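Local structure of putative acetyltransferase (Staphylococcus aureus subsp. aureus Mu50, 3H4Q) at residues Y69-E74 with G81-D86; H109-S114 with F145-P150; W98-E103 with A181-L186. The protein is of unknown function but, as a member of the GNAT family, probably transfers an acetyl group from acetyl-CoA to a substrate not yet identified. All blocks are in the same frame, centred on the assembly; numbering follows the deposited sequence.

Interaction 1. Residues Y69-E74 with G81-D86; sequences YLYVLE and GFIVVD
Strands 70-74 and 81-86 run antiparallel, their axes 4.7 Å apart at closest and 161° between their directions, and are joined by backbone hydrogen bonds. Tyr-71 and Ile-83 form a hydrogen-bonded pair: Tyr-71 N reaches Ile-83 O at 2.9 Å, and Ile-83 N returns the bond to Tyr-71 O. Leu-70 with Val-84 and Val-72 with Phe-82 are the non-hydrogen-bonded pairs. One step before the first strand, Tyr-69 O still accepts from Val-85 N (2.9 Å).

On the face bearing Leu-70, Val-72, Phe-82 and Val-84, Leu-70 CD1 lies 3.7 Å from Val-84 CG2 and also touches the Phe-82 ring at CD2. Phe-82 CB, placed by the backbone pairing, touches Leu-70 CD2 and Val-72 CG1; with CG between the backbone N and the carbonyl carbon (chi1 66°) the ring leads away from the neighbouring strand. Helix 29-42 packs on this face through Ile-32 and Val-36. The other face carries Tyr-71, whose CB meets Ile-83 CG2 at 3.7 Å; farther along the ring, Val-85 CG1 approaches the edge at CE1, near the ring plane. Helix 120-134 lies against this side.

At the open end of the hairpin, Asp-86 CB sits over the centre of the Tyr-69 ring, 3.4 Å from its centroid and almost on the ring normal, a CH-pi contact. The carboxylate plane is turned 60° from the ring. Asp-86 OD1 is held by His-109 NE2 and the backbone N of Asp-88, which would fix the rotation of the carboxylate.

The two strands form a beta hairpin in the central sheet of the GNAT fold, and Tyr-69, Tyr-71, Val-85 and Asp-86 line a pocket occupied here by a polyethylene glycol molecule, probably from the crystallisation liquor.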
ATOM      1  N   TYR A  69      -3.649   9.723   3.870  1.00 45.21           N
ATOM      2  CA  TYR A  69      -2.608   8.838   3.344  1.00 46.15           C
ATOM      3  C   TYR A  69      -3.202   7.547   2.793  1.00 46.57           C
ATOM      4  O   TYR A  69      -2.447   6.679   2.330  1.00 46.54           O
ATOM      5  CB  TYR A  69      -1.594   8.430   4.432  1.00 47.40           C
ATOM      6  CG  TYR A  69      -0.671   9.478   4.997  1.00 47.04           C
ATOM      7  CD1 TYR A  69      -0.317  10.613   4.278  1.00 53.08           C
ATOM      8  CD2 TYR A  69      -0.021   9.253   6.210  1.00 50.68           C
ATOM      9  CE1 TYR A  69       0.587  11.539   4.797  1.00 50.63           C
ATOM     10  CE2 TYR A  69       0.892  10.177   6.731  1.00 44.64           C
ATOM     11  CZ  TYR A  69       1.185  11.316   6.014  1.00 47.13           C
ATOM     12  OH  TYR A  69       2.087  12.244   6.492  1.00 52.05           O
ATOM     13  N   LEU A  70      -4.528   7.402   2.844  1.00 45.38           N
ATOM     14  CA  LEU A  70      -5.168   6.159   2.428  1.00 45.59           C
ATOM     15  C   LEU A  70      -6.081   6.393   1.240  1.00 44.73           C
ATOM     16  O   LEU A  70      -6.899   7.285   1.263  1.00 45.68           O
ATOM     17  CB  LEU A  70      -5.936   5.551   3.622  1.00 43.75           C
ATOM     18  CG  LEU A  70      -6.611   4.174   3.461  1.00 46.08           C
ATOM     19  CD1 LEU A  70      -6.625   3.427   4.804  1.00 41.86           C
ATOM     20  CD2 LEU A  70      -8.039   4.218   2.855  1.00 44.80           C
ATOM     21  N   TYR A  71      -5.898   5.620   0.181  1.00 46.47           N
ATOM     22  CA  TYR A  71      -6.767   5.689  -0.995  1.00 46.21           C
ATOM     23  C   TYR A  71      -7.588   4.414  -1.062  1.00 46.14           C
ATOM     24  O   TYR A  71      -7.109   3.346  -0.623  1.00 45.31           O
ATOM     25  CB  TYR A  71      -5.971   5.741  -2.284  1.00 46.85           C
ATOM     26  CG  TYR A  71      -5.174   6.983  -2.570  1.00 47.09           C
ATOM     27  CD1 TYR A  71      -3.865   7.108  -2.150  1.00 50.05           C
ATOM     28  CD2 TYR A  71      -5.719   8.012  -3.326  1.00 49.79           C
ATOM     29  CE1 TYR A  71      -3.121   8.228  -2.462  1.00 50.16           C
ATOM     30  CE2 TYR A  71      -4.990   9.137  -3.632  1.00 50.82           C
ATOM     31  CZ  TYR A  71      -3.692   9.238  -3.202  1.00 51.67           C
ATOM     32  OH  TYR A  71      -2.975  10.359  -3.512  1.00 48.21           O
ATOM     33  N   VAL A  72      -8.782   4.520  -1.652  1.00 44.85           N
ATOM     34  CA  VAL A  72      -9.687   3.392  -1.861  1.00 45.33           C
ATOM     35  C   VAL A  72     -10.096   3.321  -3.325  1.00 47.02           C
ATOM     36  O   VAL A  72     -10.064   4.341  -4.026  1.00 48.08           O
ATOM     37  CB  VAL A  72     -11.000   3.494  -1.030  1.00 46.03           C
ATOM     38  CG1 VAL A  72     -10.710   3.382   0.459  1.00 41.54           C
ATOM     39  CG2 VAL A  72     -11.796   4.771  -1.377  1.00 40.09           C
ATOM     40  N   LEU A  73     -10.430   2.117  -3.802  1.00 46.76           N
ATOM     41  CA  LEU A  73     -10.966   1.952  -5.161  1.00 46.30           C
ATOM     42  C   LEU A  73     -12.418   1.583  -4.894  1.00 47.13           C
ATOM     43  O   LEU A  73     -12.699   0.642  -4.153  1.00 47.23           O
ATOM     44  CB  LEU A  73     -10.196   0.913  -5.973  1.00 44.93           C
ATOM     45  CG  LEU A  73     -10.619   0.777  -7.448  1.00 46.27           C
ATOM     46  CD1 LEU A  73      -9.528   0.126  -8.256  1.00 45.71           C
ATOM     47  CD2 LEU A  73     -11.880  -0.023  -7.584  1.00 40.59           C
ATOM     48  N   GLU A  74     -13.328   2.351  -5.468  1.00 49.33           N
ATOM     49  CA  GLU A  74     -14.743   2.230  -5.186  1.00 51.65           C
ATOM     50  C   GLU A  74     -15.605   2.290  -6.440  1.00 54.86           C
ATOM     51  O   GLU A  74     -15.420   3.180  -7.250  1.00 55.63           O
ATOM     52  CB  GLU A  74     -15.130   3.436  -4.341  1.00 50.32           C
ATOM     53  CG  GLU A  74     -16.629   3.594  -4.119  1.00 58.63           C
ATOM     54  CD  GLU A  74     -17.101   5.021  -4.313  1.00 59.55           C
ATOM     55  OE1 GLU A  74     -16.355   5.961  -3.995  1.00 61.14           O
ATOM     56  OE2 GLU A  74     -18.231   5.208  -4.795  1.00 61.45           O
ATOM     57  N   GLY A  81     -10.787  -2.252  -2.680  1.00 42.03           N
ATOM     58  CA  GLY A  81      -9.412  -2.321  -2.220  1.00 41.74           C
ATOM     59  C   GLY A  81      -8.948  -1.001  -1.642  1.00 42.54           C
ATOM     60  O   GLY A  81      -9.615   0.021  -1.819  1.00 46.44           O
ATOM     61  N   PHE A  82      -7.823  -1.010  -0.932  1.00 42.85           N
ATOM     62  CA  PHE A  82      -7.224   0.232  -0.445  1.00 45.51           C
ATOM     63  C   PHE A  82      -5.702   0.142  -0.427  1.00 46.34           C
ATOM     64  O   PHE A  82      -5.141  -0.939  -0.548  1.00 47.94           O
ATOM     65  CB  PHE A  82      -7.738   0.607   0.951  1.00 46.76           C
ATOM     66  CG  PHE A  82      -7.333  -0.348   2.035  1.00 46.98           C
ATOM     67  CD1 PHE A  82      -8.108  -1.460   2.327  1.00 49.04           C
ATOM     68  CD2 PHE A  82      -6.198  -0.108   2.796  1.00 54.92           C
ATOM     69  CE1 PHE A  82      -7.750  -2.331   3.342  1.00 46.79           C
ATOM     70  CE2 PHE A  82      -5.825  -0.980   3.810  1.00 51.50           C
ATOM     71  CZ  PHE A  82      -6.610  -2.096   4.084  1.00 52.72           C
ATOM     72  N   ILE A  83      -5.063   1.289  -0.250  1.00 46.88           N
ATOM     73  CA  ILE A  83      -3.618   1.395  -0.211  1.00 47.14           C
ATOM     74  C   ILE A  83      -3.268   2.560   0.705  1.00 49.11           C
ATOM     75  O   ILE A  83      -3.977   3.567   0.733  1.00 49.23           O
ATOM     76  CB  ILE A  83      -3.025   1.628  -1.633  1.00 48.96           C
ATOM     77  CG1 ILE A  83      -1.496   1.521  -1.636  1.00 52.61           C
ATOM     78  CG2 ILE A  83      -3.447   2.982  -2.199  1.00 46.04           C
ATOM     79  CD1 ILE A  83      -0.883   1.375  -3.060  1.00 44.63           C
ATOM     80  N   VAL A  84      -2.196   2.408   1.480  1.00 50.32           N
ATOM     81  CA  VAL A  84      -1.712   3.444   2.391  1.00 47.82           C
ATOM     82  C   VAL A  84      -0.307   3.811   1.936  1.00 49.68           C
ATOM     83  O   VAL A  84       0.542   2.932   1.822  1.00 52.85           O
ATOM     84  CB  VAL A  84      -1.666   2.897   3.788  1.00 47.60           C
ATOM     85  CG1 VAL A  84      -1.026   3.886   4.735  1.00 48.04           C
ATOM     86  CG2 VAL A  84      -3.089   2.531   4.232  1.00 43.99           C
ATOM     87  N   VAL A  85      -0.067   5.086   1.647  1.00 49.04           N
ATOM     88  CA  VAL A  85       1.237   5.557   1.185  1.00 48.60           C
ATOM     89  C   VAL A  85       1.570   6.905   1.817  1.00 51.38           C
ATOM     90  O   VAL A  85       0.691   7.761   1.989  1.00 53.59           O
ATOM     91  CB  VAL A  85       1.285   5.718  -0.338  1.00 49.08           C
ATOM     92  CG1 VAL A  85       0.184   6.660  -0.818  1.00 50.52           C
ATOM     93  CG2 VAL A  85       2.640   6.232  -0.767  1.00 46.46           C
ATOM     94  N   ASP A  86       2.834   7.069   2.197  1.00 51.87           N
ATOM     95  CA  ASP A  86       3.336   8.291   2.815  1.00 52.55           C
ATOM     96  C   ASP A  86       4.871   8.248   2.782  1.00 52.78           C
ATOM     97  O   ASP A  86       5.447   7.428   2.060  1.00 52.97           O
ATOM     98  CB  ASP A  86       2.775   8.451   4.232  1.00 52.69           C
ATOM     99  CG  ASP A  86       3.157   7.314   5.145  1.00 56.09           C
ATOM    100  OD1 ASP A  86       4.347   6.943   5.166  1.00 60.74           O
ATOM    101  OD2 ASP A  86       2.268   6.818   5.872  1.00 63.50           O
TER

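Interaction 2. Residues H109-S114 with F145-P150; sequences HRLTGS and FALNKP
Arg-110 and Asn-148 meet through polar groups, with guanidinium and amide planes 87° apart. In the conformer described (a second is deposited, so the grip may be partial), Arg-110 NH2 donates to Asn-148 OD1 at 2.9 Å, lying in the carbonyl plane, and NH1 adds a weak bond to the same oxygen. NH1 also reaches Ala-146 O (3.1 Å), approaching from above that carbonyl plane. The bend at chi2 (70°) folds the arginine back across the loop, although its CB leads away from it.

Among backbone groups, Leu-111 N donates to Ala-146 O at 2.9 Å, giving that oxygen two donors, and Arg-110 CA makes a CA-H...O contact to it.

The apolar contact is Leu-147 CD1 on Leu-111 CB (3.7 Å), and Thr-112 CG2 makes a van der Waals contact with Asn-148 ND2.

Leu-111 O and Asn-148 N bond to an unidentified ligand, probably from the crystallisation liquor. Strand 106-112 is thereby tied to the loop after strand 139-143, its parallel neighbour in the GNAT core. Leu-111 and Leu-147 both pack on Leu-154 of helix 153-157, Leu-111 also touches helix 120-134, and Asn-148 lies against Ala-39 of helix 29-42.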
ATOM      1  N   HIS A 109       2.791   1.208   2.693  1.00 51.09           N
ATOM      2  CA  HIS A 109       2.728   0.446   3.924  1.00 49.10           C
ATOM      3  C   HIS A 109       1.766  -0.678   3.894  1.00 47.46           C
ATOM      4  O   HIS A 109       1.973  -1.655   4.581  1.00 47.11           O
ATOM      5  CB  HIS A 109       2.326   1.353   5.078  1.00 50.76           C
ATOM      6  CG  HIS A 109       3.303   2.444   5.341  1.00 49.26           C
ATOM      7  ND1 HIS A 109       4.533   2.199   5.904  1.00 52.17           N
ATOM      8  CD2 HIS A 109       3.246   3.776   5.112  1.00 51.94           C
ATOM      9  CE1 HIS A 109       5.191   3.335   6.021  1.00 52.99           C
ATOM     10  NE2 HIS A 109       4.435   4.308   5.548  1.00 55.15           N
ATOM     11  N   ARG A 110       0.693  -0.548   3.124  1.00 49.53           N
ATOM     12  CA  ARG A 110      -0.295  -1.613   3.045  0.50 49.56           C
ATOM     13  C   ARG A 110      -1.078  -1.492   1.749  1.00 49.20           C
ATOM     14  O   ARG A 110      -1.323  -0.402   1.270  1.00 52.08           O
ATOM     15  CB  ARG A 110      -1.230  -1.568   4.256  0.50 48.89           C
ATOM     16  CG  ARG A 110      -2.088  -2.815   4.449  0.50 52.57           C
ATOM     17  CD  ARG A 110      -1.280  -4.042   4.879  0.50 55.61           C
ATOM     18  NE  ARG A 110      -2.174  -5.166   5.158  0.50 57.42           N
ATOM     19  CZ  ARG A 110      -2.605  -6.062   4.273  0.50 51.88           C
ATOM     20  NH1 ARG A 110      -2.223  -6.028   3.005  0.50 48.96           N
ATOM     21  NH2 ARG A 110      -3.433  -7.012   4.681  0.50 56.16           N
ATOM     22  N   LEU A 111      -1.419  -2.636   1.166  1.00 49.49           N
ATOM     23  CA  LEU A 111      -2.176  -2.721  -0.091  1.00 49.04           C
ATOM     24  C   LEU A 111      -3.063  -3.965  -0.019  1.00 50.14           C
ATOM     25  O   LEU A 111      -2.594  -5.036   0.347  1.00 50.58           O
ATOM     26  CB  LEU A 111      -1.231  -2.868  -1.285  1.00 49.19           C
ATOM     27  CG  LEU A 111      -1.848  -3.045  -2.683  1.00 50.63           C
ATOM     28  CD1 LEU A 111      -2.796  -1.891  -3.046  1.00 45.10           C
ATOM     29  CD2 LEU A 111      -0.740  -3.152  -3.734  1.00 45.99           C
ATOM     30  N   THR A 112      -4.339  -3.829  -0.344  1.00 51.77           N
ATOM     31  CA  THR A 112      -5.246  -4.972  -0.350  1.00 53.11           C
ATOM     32  C   THR A 112      -6.303  -4.744  -1.396  1.00 52.35           C
ATOM     33  O   THR A 112      -6.764  -3.613  -1.561  1.00 51.18           O
ATOM     34  CB  THR A 112      -6.012  -5.141   0.962  1.00 54.44           C
ATOM     35  OG1 THR A 112      -5.113  -5.063   2.072  1.00 69.24           O
ATOM     36  CG2 THR A 112      -6.703  -6.472   0.979  1.00 54.30           C
ATOM     37  N   GLY A 113      -6.652  -5.823  -2.096  1.00 52.51           N
ATOM     38  CA  GLY A 113      -7.716  -5.855  -3.090  1.00 52.59           C
ATOM     39  C   GLY A 113      -8.859  -6.635  -2.466  1.00 53.03           C
ATOM     40  O   GLY A 113      -8.966  -6.697  -1.234  1.00 54.52           O
ATOM     41  N   SER A 114      -9.717  -7.232  -3.287  1.00 52.64           N
ATOM     42  CA  SER A 114     -10.867  -7.966  -2.760  1.00 54.11           C
ATOM     43  C   SER A 114     -11.169  -9.229  -3.550  1.00 53.81           C
ATOM     44  O   SER A 114     -10.687  -9.382  -4.676  1.00 53.46           O
ATOM     45  CB  SER A 114     -12.104  -7.065  -2.745  1.00 54.21           C
ATOM     46  OG  SER A 114     -12.431  -6.640  -4.055  1.00 54.79           O
ATOM     47  N   PHE A 145       5.526  -7.191   4.200  1.00 47.54           N
ATOM     48  CA  PHE A 145       4.352  -7.075   5.041  1.00 47.99           C
ATOM     49  C   PHE A 145       3.294  -6.146   4.530  1.00 45.94           C
ATOM     50  O   PHE A 145       2.198  -6.162   5.052  1.00 46.75           O
ATOM     51  CB  PHE A 145       4.737  -6.683   6.470  1.00 49.87           C
ATOM     52  CG  PHE A 145       5.776  -7.578   7.074  1.00 49.56           C
ATOM     53  CD1 PHE A 145       5.516  -8.930   7.258  1.00 50.64           C
ATOM     54  CD2 PHE A 145       7.011  -7.073   7.463  1.00 53.45           C
ATOM     55  CE1 PHE A 145       6.475  -9.773   7.815  1.00 52.34           C
ATOM     56  CE2 PHE A 145       7.972  -7.904   8.027  1.00 51.96           C
ATOM     57  CZ  PHE A 145       7.701  -9.257   8.200  1.00 51.96           C
ATOM     58  N   ALA A 146       3.592  -5.348   3.514  1.00 47.06           N
ATOM     59  CA  ALA A 146       2.596  -4.433   2.937  1.00 46.34           C
ATOM     60  C   ALA A 146       1.519  -5.183   2.151  1.00 47.39           C
ATOM     61  O   ALA A 146       0.412  -4.680   1.975  1.00 48.67           O
ATOM     62  CB  ALA A 146       3.294  -3.418   2.028  1.00 44.75           C
ATOM     63  N   LEU A 147       1.838  -6.384   1.669  1.00 47.46           N
ATOM     64  CA  LEU A 147       0.920  -7.128   0.832  1.00 48.15           C
ATOM     65  C   LEU A 147       0.523  -8.438   1.452  1.00 47.12           C
ATOM     66  O   LEU A 147       1.202  -8.942   2.310  1.00 47.55           O
ATOM     67  CB  LEU A 147       1.546  -7.352  -0.547  1.00 48.82           C
ATOM     68  CG  LEU A 147       1.399  -6.160  -1.519  1.00 54.12           C
ATOM     69  CD1 LEU A 147       1.896  -4.839  -0.933  1.00 52.92           C
ATOM     70  CD2 LEU A 147       2.120  -6.462  -2.840  1.00 50.14           C
ATOM     71  N   ASN A 148      -0.599  -8.980   1.019  1.00 48.80           N
ATOM     72  CA  ASN A 148      -1.031 -10.288   1.488  1.00 52.72           C
ATOM     73  C   ASN A 148      -0.056 -11.297   0.890  1.00 52.80           C
ATOM     74  O   ASN A 148       0.510 -11.025  -0.164  1.00 53.81           O
ATOM     75  CB  ASN A 148      -2.463 -10.539   1.029  1.00 54.36           C
ATOM     76  CG  ASN A 148      -3.400  -9.409   1.449  1.00 60.38           C
ATOM     77  OD1 ASN A 148      -3.312  -8.932   2.576  1.00 63.80           O
ATOM     78  ND2 ASN A 148      -4.276  -8.960   0.536  1.00 66.11           N
ATOM     79  N   LYS A 149       0.195 -12.416   1.566  1.00 54.72           N
ATOM     80  CA  LYS A 149       1.144 -13.420   1.042  1.00 56.09           C
ATOM     81  C   LYS A 149       0.876 -13.759  -0.430  1.00 56.36           C
ATOM     82  O   LYS A 149       1.775 -13.608  -1.266  1.00 55.98           O
ATOM     83  CB  LYS A 149       1.194 -14.705   1.902  1.00 56.04           C
ATOM     84  CG  LYS A 149       2.127 -14.631   3.106  1.00 57.87           C
ATOM     85  N   PRO A 150      -0.371 -14.151  -0.762  1.00 56.28           N
ATOM     86  CA  PRO A 150      -0.679 -14.504  -2.152  1.00 54.74           C
ATOM     87  C   PRO A 150      -0.569 -13.365  -3.183  1.00 53.08           C
ATOM     88  O   PRO A 150      -0.561 -13.642  -4.378  1.00 55.91           O
ATOM     89  CB  PRO A 150      -2.124 -15.015  -2.067  1.00 56.46           C
ATOM     90  CG  PRO A 150      -2.340 -15.335  -0.611  1.00 57.45           C
ATOM     91  CD  PRO A 150      -1.568 -14.284   0.090  1.00 56.79           C
TER

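Interaction 3. Residues W98-E103 with A181-L186; sequences WPVNRE and AYYKNL
Tyr-183 meets Trp-98, Pro-99 and Val-100 in an apolar contact without hydrogen bonds between the segments. Pro-99 CG lies 3.3 Å from Tyr-183 CE2, toward the hydroxyl end of the phenol, while Val-100 CG1 touches the ring near its root, 4.0 Å from Tyr-183 CG. The Trp-98 indole brings its six-membered ring to the strand: CH2 reaches Ala-181 CB at 3.5 Å, CZ3 approaches Tyr-183 CB, and Tyr-182 O lies at the indole edge, near its plane. Tyr-183 has CG between its backbone N and carbonyl carbon (chi1 70°), which raises the phenol from the strand beside the proline and valine.

Strand 181-185 belongs to the mixed sheet of the GNAT fold, between strands 139-143 and 161-162, and residues 98-103 lie in the long loop leading into strand 106-112. Behind the first shell, Arg-102 CD lies 3.6 Å above the plane of the Trp-98 indole, toward its rim, and Trp-98 NE1 bonds to Tyr-93 O. An Asx turn follows, in which Asn-101 OD1 accepts from Glu-103 N at 2.9 Å. On the strand side, the His-161 ring meets that of Tyr-183 with planes about 20° apart.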
ATOM      1  N   TRP A  98      20.877  -0.238   2.092  1.00 50.74           N
ATOM      2  CA  TRP A  98      20.166   0.063   0.848  1.00 50.01           C
ATOM      3  C   TRP A  98      21.119   0.536  -0.248  1.00 50.07           C
ATOM      4  O   TRP A  98      22.074   1.254   0.038  1.00 50.54           O
ATOM      5  CB  TRP A  98      19.128   1.158   1.053  1.00 49.11           C
ATOM      6  CG  TRP A  98      18.069   0.829   2.027  1.00 47.87           C
ATOM      7  CD1 TRP A  98      18.141   0.963   3.373  1.00 47.74           C
ATOM      8  CD2 TRP A  98      16.757   0.335   1.740  1.00 47.73           C
ATOM      9  NE1 TRP A  98      16.966   0.579   3.950  1.00 50.04           N
ATOM     10  CE2 TRP A  98      16.094   0.185   2.973  1.00 50.25           C
ATOM     11  CE3 TRP A  98      16.076   0.009   0.564  1.00 49.20           C
ATOM     12  CZ2 TRP A  98      14.778  -0.269   3.071  1.00 48.91           C
ATOM     13  CZ3 TRP A  98      14.764  -0.450   0.659  1.00 50.29           C
ATOM     14  CH2 TRP A  98      14.130  -0.582   1.905  1.00 50.17           C
ATOM     15  N   PRO A  99      20.857   0.147  -1.510  1.00 49.93           N
ATOM     16  CA  PRO A  99      21.676   0.589  -2.631  1.00 50.22           C
ATOM     17  C   PRO A  99      21.157   1.863  -3.295  1.00 50.65           C
ATOM     18  O   PRO A  99      21.640   2.231  -4.364  1.00 51.82           O
ATOM     19  CB  PRO A  99      21.537  -0.574  -3.606  1.00 50.24           C
ATOM     20  CG  PRO A  99      20.142  -0.999  -3.427  1.00 48.21           C
ATOM     21  CD  PRO A  99      19.798  -0.769  -1.972  1.00 49.47           C
ATOM     22  N   VAL A 100      20.192   2.531  -2.668  1.00 50.65           N
ATOM     23  CA  VAL A 100      19.590   3.721  -3.236  1.00 50.90           C
ATOM     24  C   VAL A 100      19.407   4.766  -2.129  1.00 51.17           C
ATOM     25  O   VAL A 100      19.395   4.422  -0.944  1.00 50.07           O
ATOM     26  CB  VAL A 100      18.240   3.345  -3.894  1.00 50.66           C
ATOM     27  CG1 VAL A 100      17.176   3.067  -2.833  1.00 48.17           C
ATOM     28  CG2 VAL A 100      17.789   4.424  -4.826  1.00 53.77           C
ATOM     29  N   ASN A 101      19.316   6.039  -2.512  1.00 52.39           N
ATOM     30  CA  ASN A 101      19.102   7.119  -1.544  1.00 53.78           C
ATOM     31  C   ASN A 101      17.634   7.123  -1.108  1.00 53.12           C
ATOM     32  O   ASN A 101      16.730   7.022  -1.937  1.00 51.46           O
ATOM     33  CB  ASN A 101      19.480   8.473  -2.144  1.00 55.00           C
ATOM     34  CG  ASN A 101      19.439   9.609  -1.126  1.00 58.34           C
ATOM     35  OD1 ASN A 101      18.954   9.454  -0.000  1.00 63.94           O
ATOM     36  ND2 ASN A 101      19.954  10.767  -1.531  1.00 64.59           N
ATOM     37  N   ARG A 102      17.418   7.246   0.197  1.00 52.82           N
ATOM     38  CA  ARG A 102      16.083   7.212   0.778  1.00 53.44           C
ATOM     39  C   ARG A 102      15.530   8.566   1.201  1.00 51.98           C
ATOM     40  O   ARG A 102      14.321   8.672   1.453  1.00 49.84           O
ATOM     41  CB  ARG A 102      16.061   6.279   1.994  1.00 53.99           C
ATOM     42  CG  ARG A 102      16.189   4.798   1.667  1.00 56.77           C
ATOM     43  CD  ARG A 102      15.976   3.976   2.925  1.00 56.35           C
ATOM     44  NE  ARG A 102      17.031   4.224   3.910  1.00 59.47           N
ATOM     45  CZ  ARG A 102      16.926   4.042   5.229  1.00 59.27           C
ATOM     46  NH1 ARG A 102      15.785   3.646   5.786  1.00 61.36           N
ATOM     47  NH2 ARG A 102      17.971   4.304   6.005  1.00 54.77           N
ATOM     48  N   GLU A 103      16.394   9.576   1.315  1.00 50.81           N
ATOM     49  CA  GLU A 103      15.954  10.912   1.703  1.00 51.19           C
ATOM     50  C   GLU A 103      14.720  11.284   0.879  1.00 51.65           C
ATOM     51  O   GLU A 103      14.774  11.267  -0.347  1.00 53.51           O
ATOM     52  CB  GLU A 103      17.064  11.937   1.479  1.00 50.39           C
ATOM     53  N   ALA A 181      12.612  -6.135   2.383  1.00 43.13           N
ATOM     54  CA  ALA A 181      12.322  -4.742   2.164  1.00 43.25           C
ATOM     55  C   ALA A 181      12.562  -4.615   0.685  1.00 43.31           C
ATOM     56  O   ALA A 181      13.399  -5.326   0.128  1.00 41.85           O
ATOM     57  CB  ALA A 181      13.268  -3.869   2.928  1.00 44.05           C
ATOM     58  N   TYR A 182      11.828  -3.714   0.053  1.00 45.25           N
ATOM     59  CA  TYR A 182      11.934  -3.493  -1.374  1.00 45.80           C
ATOM     60  C   TYR A 182      12.059  -2.012  -1.714  1.00 46.99           C
ATOM     61  O   TYR A 182      11.558  -1.145  -0.981  1.00 44.27           O
ATOM     62  CB  TYR A 182      10.649  -3.945  -2.052  1.00 46.08           C
ATOM     63  CG  TYR A 182      10.378  -5.422  -2.102  1.00 45.22           C
ATOM     64  CD1 TYR A 182       9.689  -6.060  -1.077  1.00 43.72           C
ATOM     65  CD2 TYR A 182      10.729  -6.165  -3.217  1.00 42.58           C
ATOM     66  CE1 TYR A 182       9.402  -7.403  -1.144  1.00 45.49           C
ATOM     67  CE2 TYR A 182      10.453  -7.519  -3.291  1.00 47.24           C
ATOM     68  CZ  TYR A 182       9.788  -8.129  -2.256  1.00 46.39           C
ATOM     69  OH  TYR A 182       9.510  -9.466  -2.338  1.00 46.90           O
ATOM     70  N   TYR A 183      12.704  -1.733  -2.846  1.00 47.97           N
ATOM     71  CA  TYR A 183      12.755  -0.383  -3.373  1.00 49.23           C
ATOM     72  C   TYR A 183      12.485  -0.439  -4.859  1.00 49.72           C
ATOM     73  O   TYR A 183      12.686  -1.462  -5.505  1.00 50.33           O
ATOM     74  CB  TYR A 183      14.113   0.289  -3.126  1.00 50.62           C
ATOM     75  CG  TYR A 183      15.237  -0.292  -3.946  1.00 49.72           C
ATOM     76  CD1 TYR A 183      15.499   0.166  -5.234  1.00 50.74           C
ATOM     77  CD2 TYR A 183      16.026  -1.297  -3.439  1.00 48.47           C
ATOM     78  CE1 TYR A 183      16.518  -0.377  -5.992  1.00 50.54           C
ATOM     79  CE2 TYR A 183      17.048  -1.850  -4.188  1.00 51.24           C
ATOM     80  CZ  TYR A 183      17.291  -1.384  -5.464  1.00 50.62           C
ATOM     81  OH  TYR A 183      18.314  -1.936  -6.206  1.00 54.81           O
ATOM     82  N   LYS A 184      12.022   0.682  -5.385  1.00 53.51           N
ATOM     83  CA  LYS A 184      11.816   0.856  -6.813  1.00 55.92           C
ATOM     84  C   LYS A 184      12.410   2.200  -7.187  1.00 57.23           C
ATOM     85  O   LYS A 184      12.085   3.215  -6.565  1.00 58.25           O
ATOM     86  CB  LYS A 184      10.339   0.845  -7.205  1.00 55.87           C
ATOM     87  CG  LYS A 184      10.168   1.074  -8.697  1.00 56.28           C
ATOM     88  CD  LYS A 184       8.750   0.969  -9.213  1.00 57.75           C
ATOM     89  CE  LYS A 184       8.796   0.843 -10.749  1.00 61.19           C
ATOM     90  NZ  LYS A 184       7.450   0.640 -11.360  1.00 69.97           N
ATOM     91  N   ASN A 185      13.297   2.192  -8.180  1.00 59.01           N
ATOM     92  CA  ASN A 185      13.884   3.407  -8.710  1.00 59.59           C
ATOM     93  C   ASN A 185      12.927   3.871  -9.798  1.00 60.36           C
ATOM     94  O   ASN A 185      12.744   3.180 -10.803  1.00 59.07           O
ATOM     95  CB  ASN A 185      15.273   3.129  -9.289  1.00 59.83           C
ATOM     96  CG  ASN A 185      15.996   4.393  -9.747  1.00 63.44           C
ATOM     97  OD1 ASN A 185      15.661   5.502  -9.334  1.00 75.11           O
ATOM     98  ND2 ASN A 185      17.008   4.223 -10.588  1.00 58.49           N
ATOM     99  N   LEU A 186      12.311   5.035  -9.598  1.00 61.55           N
ATOM    100  CA  LEU A 186      11.363   5.590 -10.564  1.00 63.05           C
ATOM    101  C   LEU A 186      12.032   6.328 -11.748  1.00 63.99           C
ATOM    102  O   LEU A 186      11.441   7.246 -12.305  1.00 65.25           O
ATOM    103  CB  LEU A 186      10.389   6.532  -9.834  1.00 62.77           C
ATOM    104  CG  LEU A 186       9.549   5.953  -8.679  1.00 59.25           C
ATOM    105  CD1 LEU A 186       8.734   7.030  -8.016  1.00 52.65           C
ATOM    106  CD2 LEU A 186       8.633   4.845  -9.172  1.00 60.04           C
TER

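In the fold
All three contacts reach the same mixed sheet. Interactions 1 and 2, with centres 11 Å apart, touch where strands 78-86 and 106-112 run side by side: Phe-82 N bonds to Thr-112 O and Ile-83 CG1 packs on Arg-110 O. Interaction 3 lies toward the other end of the sheet, about 21 Å between centres from interaction 1 and 20 Å from interaction 2, and touches neither. Along the chain the hairpin of interaction 1 closes first, and interaction 2 is then nested inside the loop closed by interaction 3. The last strand thus returns to pack against a loop made before strand 106-112, joining the mid-chain loop to the C-terminal strand.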